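Local coordinates for protein saframycin Mx1 synthetase B (Legionella pneumophila subsp. pneumophila, PDB 3KXW) that belongs to the ANL superfamily of AMP-binding enzymes and is modelled with 5'-O-[(S)-(dodecanoyloxy)(hydroxy)phosphoryl]adenosine in its pocket, at residues R511-D515 against V516-N520; I473-S476 against L477-P481; Y271-C274 against V275-R279; R558-C561 against R562-L566; M239-P242 against F243-L246. All blocks are in the same frame, centred on the assembly; numbering follows the deposited sequence.

Interaction 1. Residues R511-D515 against V516-N520; sequences RFMDD and VAQDN
A helix N-cap brings Asp514 against Ala517 where a surface loop, leaving strand 499-508, turns into helix 515-533. In the first turn of any helix the leading backbone N-H groups have no preceding carbonyl to bind, and aspartate is well suited to the N-cap because its carboxylate is short enough to fold back onto one of them. Asp514 OD1 accepts from Ala517 N at 2.9 Å, the N-H pointing at the oxygen with an angle of 161° and arriving nearly along the axis of its C-O bond. The torsion that allows this is chi1 of 61°, which tucks the carboxylate between the backbone N and the carbonyl carbon, over the start of the helix. Helical bonding then takes over: Gln518 N donates to Asp514 O at 3.0 Å and Asp519 N to Asp515 O at 3.0 Å. The negative charges of Asp514 and Asp515 lie at the helix end where they would be expected to interact favourably with the helix dipole.

One residue before the cap, Met513, modelled as selenomethionine, covers the first turn with its flexible apolar chain. Its CG presses on Ala517 CB at 3.5 Å, tighter than usual for two carbons, a fit that the small methyl of alanine permits. The aliphatic part of Gln518 meets the same chain, CG to Met513 CG at 3.8 Å. Beyond CG the glutamine is extended, and this carries its amide back to the loop, where Gln518 NE2 makes a weak, bent hydrogen bond of 2.9 Å to Met513 O.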
# COMPACT_ATOMS: atom_id res chain seq x y z
N ARG A 511 -29.07 -21.50 -4.76
CA ARG A 511 -28.75 -21.11 -6.13
C ARG A 511 -29.69 -20.06 -6.70
O ARG A 511 -29.45 -19.52 -7.78
CB ARG A 511 -28.71 -22.34 -7.05
CG ARG A 511 -30.09 -22.93 -7.40
CD ARG A 511 -29.93 -24.25 -8.15
NE ARG A 511 -31.21 -24.76 -8.64
CZ ARG A 511 -31.89 -24.21 -9.65
NH1 ARG A 511 -31.41 -23.14 -10.26
NH2 ARG A 511 -33.04 -24.74 -10.06
N PHE A 512 -30.76 -19.79 -5.97
CA PHE A 512 -31.67 -18.71 -6.33
C PHE A 512 -31.33 -17.41 -5.63
O PHE A 512 -32.10 -16.46 -5.69
CB PHE A 512 -33.10 -19.10 -5.98
CG PHE A 512 -33.50 -20.42 -6.54
CD1 PHE A 512 -33.83 -20.54 -7.88
CD2 PHE A 512 -33.51 -21.56 -5.74
CE1 PHE A 512 -34.19 -21.77 -8.42
CE2 PHE A 512 -33.86 -22.80 -6.27
CZ PHE A 512 -34.20 -22.90 -7.61
N MSE A 513 -30.17 -17.35 -4.98
CA MSE A 513 -29.77 -16.13 -4.25
C MSE A 513 -30.11 -14.89 -5.05
O MSE A 513 -29.71 -14.77 -6.20
CB MSE A 513 -28.27 -16.15 -3.93
CG MSE A 513 -27.80 -14.97 -3.09
SE MSE A 513 -25.90 -15.17 -2.77
CE MSE A 513 -25.90 -16.79 -1.63
N ASP A 514 -30.89 -13.98 -4.46
CA ASP A 514 -31.38 -12.81 -5.20
C ASP A 514 -30.27 -11.78 -5.46
O ASP A 514 -29.18 -11.88 -4.88
CB ASP A 514 -32.60 -12.17 -4.53
CG ASP A 514 -32.32 -11.67 -3.11
OD1 ASP A 514 -31.36 -10.90 -2.91
OD2 ASP A 514 -33.09 -12.05 -2.19
N ASP A 515 -30.52 -10.82 -6.35
CA ASP A 515 -29.44 -9.91 -6.79
C ASP A 515 -28.84 -9.08 -5.67
O ASP A 515 -27.63 -8.85 -5.64
CB ASP A 515 -29.90 -8.98 -7.91
CG ASP A 515 -30.13 -9.70 -9.22
OD1 ASP A 515 -29.66 -10.86 -9.36
OD2 ASP A 515 -30.80 -9.13 -10.09
N VAL A 516 -29.67 -8.64 -4.73
CA VAL A 516 -29.13 -7.89 -3.61
C VAL A 516 -28.21 -8.73 -2.73
O VAL A 516 -27.13 -8.27 -2.32
CB VAL A 516 -30.25 -7.25 -2.76
CG1 VAL A 516 -29.67 -6.66 -1.46
CG2 VAL A 516 -31.01 -6.19 -3.58
N ALA A 517 -28.62 -9.96 -2.45
CA ALA A 517 -27.82 -10.85 -1.60
C ALA A 517 -26.50 -11.16 -2.29
O ALA A 517 -25.44 -11.21 -1.65
CB ALA A 517 -28.60 -12.12 -1.26
N GLN A 518 -26.56 -11.36 -3.61
CA GLN A 518 -25.36 -11.61 -4.39
C GLN A 518 -24.40 -10.44 -4.26
O GLN A 518 -23.23 -10.61 -3.91
CB GLN A 518 -25.71 -11.83 -5.86
CG GLN A 518 -26.38 -13.18 -6.15
CD GLN A 518 -26.68 -13.36 -7.63
OE1 GLN A 518 -26.25 -12.57 -8.46
NE2 GLN A 518 -27.42 -14.41 -7.97
N ASP A 519 -24.89 -9.24 -4.52
CA ASP A 519 -24.08 -8.04 -4.37
C ASP A 519 -23.43 -7.91 -3.01
O ASP A 519 -22.23 -7.62 -2.92
CB ASP A 519 -24.90 -6.79 -4.71
CG ASP A 519 -25.13 -6.65 -6.20
OD1 ASP A 519 -24.60 -7.49 -6.97
OD2 ASP A 519 -25.83 -5.71 -6.63
N ASN A 520 -24.21 -8.12 -1.95
CA ASN A 520 -23.71 -8.09 -0.58
C ASN A 520 -22.63 -9.15 -0.40
O ASN A 520 -21.58 -8.89 0.18
CB ASN A 520 -24.86 -8.37 0.41
CG ASN A 520 -25.79 -7.19 0.59
OD1 ASN A 520 -25.39 -6.03 0.39
ND2 ASN A 520 -27.05 -7.46 0.98

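Interaction 2. Residues I473-S476 against L477-P481; sequences IEFS and LMHSP
His479 lies back over Phe475, one helical turn earlier, so that the two rings form an offset stack near the C-terminal end of helix 469-479. Its CB is the first atom to approach, at 4.1 Å from Phe475 CE2. The ring then slides across the phenyl face: His479 CG stands 3.6 Å from Phe475 CZ, ND1 lies beside the same carbon, and His479 CD2 sits above the middle of the phenyl ring. At the far end His479 CE1 is 3.3 Å from Phe475 CE1, and NE2 hangs over that carbon too. The centroids are 3.5 Å apart and the planes only 17° from parallel. Different first torsions make this possible: the phenyl CG is anti to its own backbone N (chi1 -179°) and leans towards the C-terminal end, whereas the imidazole, with chi1 -65°, swings back. Flat side chains suit an i, i+4 pair, since they can lie against each other without spreading the turn.

Leu477 and Ile473 repeat the spacing on another side of the helix. They run side by side, with Leu477 CD1 4.1 Å from Ile473 CG2, while Leu477 N donates to Ile473 O. Further on, the short hydroxyl of Ser480 turns back, and its OG donates to Leu477 O at 3.1 Å.

Ile473 and Leu477 pack into the core between strands 486-496 and 499-508 and helix 515-533, on Leu502, Val504 and Leu528 among others. The buried hydroxyl of Ser476 is bonded to His533 and Asn532, and Glu474 reaches Ala491 N of strand 486-496 and pairs with Arg558 of helix 554-567.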
# COMPACT_ATOMS: atom_id res chain seq x y z
N ILE A 473 -6.50 -17.97 1.45
CA ILE A 473 -7.74 -17.26 1.12
C ILE A 473 -8.92 -18.21 1.30
O ILE A 473 -9.95 -17.83 1.83
CB ILE A 473 -7.72 -16.75 -0.32
CG1 ILE A 473 -6.71 -15.60 -0.50
CG2 ILE A 473 -9.11 -16.31 -0.76
CD1 ILE A 473 -6.46 -15.25 -1.96
N GLU A 474 -8.76 -19.46 0.86
CA GLU A 474 -9.81 -20.45 1.03
C GLU A 474 -10.11 -20.67 2.51
O GLU A 474 -11.28 -20.76 2.91
CB GLU A 474 -9.42 -21.76 0.31
CG GLU A 474 -9.35 -21.58 -1.20
CD GLU A 474 -8.61 -22.71 -1.92
OE1 GLU A 474 -8.18 -23.67 -1.25
OE2 GLU A 474 -8.47 -22.62 -3.16
N PHE A 475 -9.06 -20.72 3.32
CA PHE A 475 -9.20 -20.85 4.77
C PHE A 475 -10.02 -19.71 5.37
O PHE A 475 -10.92 -19.94 6.19
CB PHE A 475 -7.84 -20.90 5.47
CG PHE A 475 -7.93 -21.06 6.96
CD1 PHE A 475 -7.91 -22.32 7.53
CD2 PHE A 475 -8.05 -19.95 7.79
CE1 PHE A 475 -8.00 -22.48 8.91
CE2 PHE A 475 -8.14 -20.11 9.17
CZ PHE A 475 -8.11 -21.38 9.73
N SER A 476 -9.68 -18.48 4.97
CA SER A 476 -10.39 -17.29 5.42
C SER A 476 -11.89 -17.39 5.13
O SER A 476 -12.71 -17.15 6.02
CB SER A 476 -9.79 -16.02 4.79
OG SER A 476 -8.55 -15.69 5.40
N LEU A 477 -12.23 -17.76 3.90
CA LEU A 477 -13.63 -17.87 3.49
C LEU A 477 -14.35 -18.91 4.35
O LEU A 477 -15.47 -18.69 4.84
CB LEU A 477 -13.73 -18.26 2.00
CG LEU A 477 -13.31 -17.15 1.03
CD1 LEU A 477 -12.96 -17.68 -0.37
CD2 LEU A 477 -14.43 -16.14 0.93
N MSE A 478 -13.69 -20.05 4.53
CA MSE A 478 -14.30 -21.15 5.26
C MSE A 478 -14.43 -20.83 6.75
O MSE A 478 -15.30 -21.37 7.43
CB MSE A 478 -13.53 -22.44 5.03
CG MSE A 478 -13.61 -22.91 3.57
SE MSE A 478 -15.47 -23.34 2.95
CE MSE A 478 -16.08 -21.57 2.32
N HIS A 479 -13.59 -19.93 7.24
CA HIS A 479 -13.61 -19.61 8.66
C HIS A 479 -14.31 -18.30 9.02
O HIS A 479 -14.37 -17.89 10.19
CB HIS A 479 -12.20 -19.71 9.24
CG HIS A 479 -11.66 -21.11 9.19
ND1 HIS A 479 -11.57 -21.90 10.32
CD2 HIS A 479 -11.26 -21.88 8.15
CE1 HIS A 479 -11.09 -23.09 9.98
NE2 HIS A 479 -10.89 -23.10 8.67
N SER A 480 -14.87 -17.65 8.02
CA SER A 480 -15.61 -16.42 8.25
C SER A 480 -17.08 -16.78 8.29
O SER A 480 -17.45 -17.88 7.89
CB SER A 480 -15.39 -15.44 7.11
OG SER A 480 -16.07 -15.90 5.96
N PRO A 481 -17.92 -15.86 8.78
CA PRO A 481 -19.37 -16.10 8.87
C PRO A 481 -19.99 -16.29 7.48
O PRO A 481 -21.09 -16.83 7.36
CB PRO A 481 -19.90 -14.80 9.50
CG PRO A 481 -18.73 -14.27 10.28
CD PRO A 481 -17.51 -14.63 9.47

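Interaction 3. Residues Y271-C274 against V275-R279; sequences YDYC and VKRIR
Arg277 sets its CG methylene over the ring of Tyr273, an i, i+4 pair on the last turn of helix 269-277. The contact is a CH-pi interaction: Arg277 CG stands 3.9 Å from the centroid of the tyrosine ring and only 12° from its normal, almost directly above the middle of the face. Arginine suits the place because a methylene can cover an aromatic face while the charged end continues past the rim. Here bends at chi2 and chi3 keep the chain alongside the ring, and the guanidinium stands steeply to it, the planes 69° apart. The tyrosine hydroxyl probably bonds to Leu246 O of another helix.

On a neighbouring side of the turn, Cys274 CB meets Ile278 CD1 at 4.1 Å, a compact pair in which the small cysteine leaves room for the branched isoleucine. Beneath both pairs the backbone sets the spacing, with Arg277 N bonded to Tyr273 O at 3.0 Å and Ile278 N to Cys274 O at 3.1 Å. Ile278 is the first residue to depart from helical backbone angles, and beyond it the chain curls so that Arg279 NH1 donates to Lys276 O. That bond is 2.9 Å long and nearly straight at 167°, and the carbonyl oxygen lies in the plane of the guanidinium.

The helix is the crossover of a beta-alpha-beta unit between strands 263-266 and 293-296. Cys274 and Ile278 pack on helices 250-259 and 303-313, through Trp252, Leu253, Phe309 and Phe313, while Lys276 NZ bonds to carbonyls of Gln577 and Lys580 near the C-terminus.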
# COMPACT_ATOMS: atom_id res chain seq x y z
N TYR A 271 -10.14 2.85 -7.84
CA TYR A 271 -10.91 3.65 -8.78
C TYR A 271 -12.03 2.79 -9.41
O TYR A 271 -13.18 3.23 -9.53
CB TYR A 271 -9.99 4.35 -9.80
CG TYR A 271 -9.02 5.34 -9.15
CD1 TYR A 271 -9.46 6.57 -8.68
CD2 TYR A 271 -7.67 5.03 -9.00
CE1 TYR A 271 -8.59 7.48 -8.07
CE2 TYR A 271 -6.79 5.92 -8.39
CZ TYR A 271 -7.26 7.14 -7.92
OH TYR A 271 -6.40 8.01 -7.32
N ASP A 272 -11.71 1.56 -9.76
CA ASP A 272 -12.70 0.63 -10.28
C ASP A 272 -13.74 0.34 -9.23
O ASP A 272 -14.92 0.18 -9.54
CB ASP A 272 -12.06 -0.68 -10.69
CG ASP A 272 -11.32 -0.58 -12.01
OD1 ASP A 272 -11.87 -0.03 -12.98
OD2 ASP A 272 -10.17 -1.03 -12.05
N TYR A 273 -13.30 0.24 -7.99
CA TYR A 273 -14.19 -0.09 -6.89
C TYR A 273 -15.23 1.01 -6.69
O TYR A 273 -16.40 0.72 -6.44
CB TYR A 273 -13.37 -0.32 -5.62
CG TYR A 273 -14.12 -0.95 -4.47
CD1 TYR A 273 -14.46 -2.30 -4.46
CD2 TYR A 273 -14.46 -0.18 -3.39
CE1 TYR A 273 -15.16 -2.85 -3.37
CE2 TYR A 273 -15.12 -0.71 -2.32
CZ TYR A 273 -15.48 -2.03 -2.30
OH TYR A 273 -16.15 -2.46 -1.17
N CYS A 274 -14.78 2.27 -6.78
CA CYS A 274 -15.71 3.41 -6.77
C CYS A 274 -16.73 3.37 -7.90
O CYS A 274 -17.92 3.55 -7.67
CB CYS A 274 -14.95 4.73 -6.86
SG CYS A 274 -14.06 5.19 -5.35
N VAL A 275 -16.25 3.11 -9.11
CA VAL A 275 -17.14 3.03 -10.26
C VAL A 275 -18.18 1.93 -10.05
O VAL A 275 -19.37 2.12 -10.33
CB VAL A 275 -16.35 2.77 -11.56
CG1 VAL A 275 -17.29 2.34 -12.71
CG2 VAL A 275 -15.56 4.01 -11.94
N LYS A 276 -17.73 0.77 -9.58
CA LYS A 276 -18.60 -0.38 -9.41
C LYS A 276 -19.65 -0.19 -8.31
O LYS A 276 -20.81 -0.63 -8.45
CB LYS A 276 -17.78 -1.63 -9.12
CG LYS A 276 -18.63 -2.89 -9.20
CD LYS A 276 -17.88 -4.00 -9.82
CE LYS A 276 -18.83 -5.07 -10.35
NZ LYS A 276 -19.03 -4.93 -11.81
N ARG A 277 -19.24 0.46 -7.22
CA ARG A 277 -20.05 0.50 -5.98
C ARG A 277 -20.98 1.72 -5.86
O ARG A 277 -21.92 1.69 -5.09
CB ARG A 277 -19.14 0.47 -4.74
CG ARG A 277 -18.51 -0.92 -4.40
CD ARG A 277 -19.51 -1.94 -3.83
NE ARG A 277 -20.14 -1.50 -2.58
CZ ARG A 277 -19.73 -1.83 -1.36
NH1 ARG A 277 -18.68 -2.63 -1.19
NH2 ARG A 277 -20.38 -1.38 -0.31
N ILE A 278 -20.69 2.79 -6.59
CA ILE A 278 -21.42 4.04 -6.38
C ILE A 278 -22.49 4.26 -7.46
O ILE A 278 -22.19 4.49 -8.62
CB ILE A 278 -20.44 5.23 -6.31
CG1 ILE A 278 -19.44 5.00 -5.16
CG2 ILE A 278 -21.20 6.56 -6.14
CD1 ILE A 278 -18.40 6.09 -5.01
N ARG A 279 -23.76 4.16 -7.06
CA ARG A 279 -24.86 4.35 -7.99
C ARG A 279 -24.96 5.81 -8.42
O ARG A 279 -24.69 6.71 -7.63
CB ARG A 279 -26.18 3.93 -7.35
CG ARG A 279 -26.28 2.45 -7.05
CD ARG A 279 -26.09 1.65 -8.33
NE ARG A 279 -25.87 0.23 -8.04
CZ ARG A 279 -24.68 -0.37 -8.02
NH1 ARG A 279 -23.57 0.33 -8.30
NH2 ARG A 279 -24.60 -1.66 -7.74

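Interaction 4. Residues R558-C561 against R562-L566; sequences RNFC and RKHLL
With chi1 of 169° Phe560 holds its CG anti to the backbone N and inclines its ring towards the following turn, and with chi1 of -67° His564 folds back to meet it. The meeting is oblique, neither a stack nor an edge-to-face contact: the centroids are 4.1 Å apart and the planes make 38°. His564 ND1 lies over one face of the phenyl ring towards its rim, 3.3 Å from Phe560 CE1, and His564 CE1 is equally close to the same carbon.

The tilt is consistent with a polar bond made by the imidazole. His564 ND1 donates to Phe560 O at 2.9 Å, the very carbonyl that takes the helical bond from His564 N, also 2.9 Å long. Phe560 O is thus gripped by two donors of a single residue, and the second fixes the rotation of the imidazole about CB-CG; the bond is consistent with a proton on ND1. Histidine fits here because it offers both an aromatic surface and an N-H that can reach the backbone. Lys563 CG lies above one face of the imidazole, towards its rim.

All this takes place on helix 554-567, which in this C-terminal domain of the ANL fold lies against strands 486-496 and 499-508. Its buried side bears Cys561, small enough to sit close on Ala490, Phe492 and Met505, with Leu565 beside it on Thr503. The regular ladder continues through Leu565 N to Cys561 O at 3.0 Å and Arg562 N to Arg558 O at 3.0 Å. Arg562 crosses Phe492 and Ile494 to place NH2 on Val493 O.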
# COMPACT_ATOMS: atom_id res chain seq x y z
N ARG A 558 -9.16 -26.74 -6.63
CA ARG A 558 -8.72 -25.51 -7.26
C ARG A 558 -8.43 -25.72 -8.75
O ARG A 558 -8.81 -24.90 -9.60
CB ARG A 558 -7.43 -25.07 -6.55
CG ARG A 558 -6.94 -23.72 -6.83
CD ARG A 558 -5.81 -23.37 -5.85
NE ARG A 558 -6.13 -23.71 -4.47
CZ ARG A 558 -5.34 -24.44 -3.68
NH1 ARG A 558 -4.18 -24.88 -4.14
NH2 ARG A 558 -5.69 -24.69 -2.43
N ASN A 559 -7.78 -26.83 -9.07
CA ASN A 559 -7.50 -27.15 -10.47
C ASN A 559 -8.75 -27.41 -11.29
O ASN A 559 -8.83 -27.05 -12.46
CB ASN A 559 -6.54 -28.34 -10.58
CG ASN A 559 -5.15 -28.00 -10.08
OD1 ASN A 559 -4.78 -26.82 -10.01
ND2 ASN A 559 -4.38 -29.02 -9.71
N PHE A 560 -9.75 -28.03 -10.66
CA PHE A 560 -11.03 -28.27 -11.32
C PHE A 560 -11.69 -26.95 -11.70
O PHE A 560 -12.14 -26.78 -12.83
CB PHE A 560 -11.96 -29.10 -10.43
CG PHE A 560 -13.38 -29.16 -10.93
CD1 PHE A 560 -13.82 -30.24 -11.68
CD2 PHE A 560 -14.27 -28.13 -10.67
CE1 PHE A 560 -15.13 -30.30 -12.15
CE2 PHE A 560 -15.57 -28.17 -11.14
CZ PHE A 560 -16.00 -29.26 -11.88
N CYS A 561 -11.73 -26.02 -10.75
CA CYS A 561 -12.38 -24.73 -10.96
C CYS A 561 -11.65 -23.91 -12.01
O CYS A 561 -12.26 -23.24 -12.84
CB CYS A 561 -12.41 -23.92 -9.65
SG CYS A 561 -13.45 -24.60 -8.35
N ARG A 562 -10.33 -23.93 -11.94
CA ARG A 562 -9.54 -23.21 -12.92
C ARG A 562 -9.81 -23.76 -14.33
O ARG A 562 -10.00 -23.00 -15.27
CB ARG A 562 -8.06 -23.29 -12.58
CG ARG A 562 -7.15 -22.70 -13.62
CD ARG A 562 -5.71 -23.13 -13.34
NE ARG A 562 -5.08 -22.34 -12.28
CZ ARG A 562 -4.61 -21.11 -12.45
NH1 ARG A 562 -4.72 -20.51 -13.64
NH2 ARG A 562 -4.04 -20.47 -11.44
N LYS A 563 -9.87 -25.09 -14.44
CA LYS A 563 -10.02 -25.75 -15.73
C LYS A 563 -11.41 -25.59 -16.33
O LYS A 563 -11.56 -25.46 -17.55
CB LYS A 563 -9.67 -27.23 -15.64
CG LYS A 563 -10.19 -28.04 -16.82
CD LYS A 563 -9.82 -29.52 -16.74
CE LYS A 563 -10.45 -30.29 -17.90
NZ LYS A 563 -9.51 -31.29 -18.48
N HIS A 564 -12.43 -25.58 -15.48
CA HIS A 564 -13.80 -25.47 -15.98
C HIS A 564 -14.33 -24.04 -16.08
O HIS A 564 -15.36 -23.80 -16.69
CB HIS A 564 -14.74 -26.39 -15.19
CG HIS A 564 -14.47 -27.84 -15.41
ND1 HIS A 564 -13.69 -28.59 -14.56
CD2 HIS A 564 -14.85 -28.68 -16.41
CE1 HIS A 564 -13.63 -29.84 -15.00
NE2 HIS A 564 -14.32 -29.91 -16.12
N LEU A 565 -13.62 -23.09 -15.48
CA LEU A 565 -13.89 -21.70 -15.78
C LEU A 565 -13.37 -21.46 -17.18
O LEU A 565 -13.98 -20.75 -17.98
CB LEU A 565 -13.14 -20.79 -14.80
CG LEU A 565 -13.70 -19.37 -14.68
CD1 LEU A 565 -15.20 -19.45 -14.41
CD2 LEU A 565 -13.01 -18.61 -13.57
N LEU A 566 -12.22 -22.06 -17.46
CA LEU A 566 -11.54 -21.93 -18.74
C LEU A 566 -12.30 -22.64 -19.87
O LEU A 566 -12.39 -22.13 -20.99
CB LEU A 566 -10.11 -22.48 -18.63
CG LEU A 566 -9.16 -22.08 -19.76
CD1 LEU A 566 -9.22 -20.58 -19.98
CD2 LEU A 566 -7.74 -22.53 -19.43

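Interaction 5. Residues M239-P242 against F243-L246; sequences MMSP and FSFL
Ser241 and Ser244 meet at the N-cap of helix 242-247, just after strand 236-239 ends. The capping bond runs from Ser244 N to Ser241 OG, 3.2 Å long with an angle of 156°. It depends on the serine rotamer: chi1 of 69° sets OG between the backbone N and the carbonyl carbon, facing the first turn, and serine is short enough to reach the N-H from there. Ser244, three residues on, turns its own hydroxyl back towards the cap but does not touch Ser241 N directly. A water stands between, accepting from Ser241 N at 2.9 Å and hydrogen-bonded to Ser244 OG at 2.9 Å, so the two are linked through water rather than by the direct bond of a capping box. Pro242 suits the first helical position, where the lack of an N-H costs no helical hydrogen bond.

Met240, modelled as selenomethionine, takes chi1 of 68° and is extended from there to its end, lying across the start of the helix. Its SE passes Ser244 CB at 3.9 Å, and its methyl CE finishes 3.8 Å from Phe245 CB, near the plane of that ring at its edge. An unbranched, pliable chain suits this buried path. Phe245, its CG anti to the backbone N, directs its ring away to stack on Trp214. Behind it Leu246 N closes the turn on Pro242 O at 2.9 Å, meeting that oxygen almost head-on.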
# COMPACT_ATOMS: atom_id res chain seq x y z
N MSE A 239 -7.76 11.76 7.29
CA MSE A 239 -7.71 10.31 7.09
C MSE A 239 -8.92 9.53 7.61
O MSE A 239 -9.63 9.96 8.51
CB MSE A 239 -6.45 9.75 7.76
CG MSE A 239 -5.15 10.25 7.15
SE MSE A 239 -3.71 9.98 8.47
CE MSE A 239 -4.22 11.42 9.73
N MSE A 240 -9.13 8.36 7.02
CA MSE A 240 -10.02 7.37 7.60
C MSE A 240 -9.40 6.00 7.36
O MSE A 240 -8.36 5.88 6.68
CB MSE A 240 -11.40 7.44 6.96
CG MSE A 240 -11.43 7.00 5.51
SE MSE A 240 -13.23 7.22 4.74
CE MSE A 240 -12.82 6.64 2.93
N SER A 241 -10.02 4.96 7.90
CA SER A 241 -9.48 3.62 7.76
C SER A 241 -9.86 2.95 6.43
O SER A 241 -10.86 3.30 5.81
CB SER A 241 -9.98 2.74 8.90
OG SER A 241 -11.37 2.50 8.77
N PRO A 242 -9.07 1.97 6.00
CA PRO A 242 -9.45 1.26 4.78
C PRO A 242 -10.79 0.56 4.95
O PRO A 242 -11.54 0.46 3.98
CB PRO A 242 -8.32 0.23 4.61
CG PRO A 242 -7.17 0.85 5.29
CD PRO A 242 -7.75 1.53 6.50
N PHE A 243 -11.07 0.09 6.17
CA PHE A 243 -12.38 -0.53 6.44
C PHE A 243 -13.53 0.43 6.07
O PHE A 243 -14.51 0.03 5.43
CB PHE A 243 -12.47 -0.94 7.92
CG PHE A 243 -13.82 -1.45 8.33
CD1 PHE A 243 -14.18 -2.77 8.13
CD2 PHE A 243 -14.75 -0.60 8.91
CE1 PHE A 243 -15.45 -3.25 8.51
CE2 PHE A 243 -16.01 -1.06 9.30
CZ PHE A 243 -16.35 -2.38 9.09
N SER A 244 -13.39 1.69 6.44
CA SER A 244 -14.40 2.70 6.13
C SER A 244 -14.58 2.87 4.63
O SER A 244 -15.70 2.97 4.12
CB SER A 244 -14.03 4.05 6.79
OG SER A 244 -14.22 3.96 8.19
N PHE A 245 -13.46 2.90 3.92
CA PHE A 245 -13.53 2.99 2.47
C PHE A 245 -14.27 1.80 1.84
O PHE A 245 -15.17 1.98 1.02
CB PHE A 245 -12.13 3.09 1.86
CG PHE A 245 -12.14 3.01 0.37
CD1 PHE A 245 -12.84 3.96 -0.36
CD2 PHE A 245 -11.54 1.96 -0.29
CE1 PHE A 245 -12.91 3.87 -1.74
CE2 PHE A 245 -11.59 1.88 -1.67
CZ PHE A 245 -12.28 2.83 -2.39
N LEU A 246 -13.88 0.59 2.22
CA LEU A 246 -14.46 -0.61 1.63
C LEU A 246 -15.94 -0.75 1.93
O LEU A 246 -16.72 -1.12 1.07
CB LEU A 246 -13.68 -1.86 2.03
CG LEU A 246 -12.28 -1.98 1.43
CD1 LEU A 246 -11.68 -3.31 1.79
CD2 LEU A 246 -12.28 -1.85 -0.09
O HOH W 1 -12.23 5.43 9.77

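In the fold
The contacts fall into two groups. Interactions 3 and 5 lie in the larger AMP-binding region and touch: Tyr273 CD2 is 3.8 Å from Phe245 CZ, and Cys274 SG is 4.0 Å from Phe245 CE1. The side chains of Tyr271 (interaction 3) and Pro242 (interaction 5) lie about 10 and 14 Å from the bound 5'-O-[(S)-(dodecanoyloxy)(hydroxy)phosphoryl]adenosine. Interactions 1, 2 and 4 belong to the C-terminal region, where Glu474 OE2 and Arg558 NE form a 2.9 Å salt bridge between 2 and 4. Helix 515-533, which interaction 1 opens, joins the groups: further along, it covers Leu477 of interaction 2 and Leu246 of interaction 5.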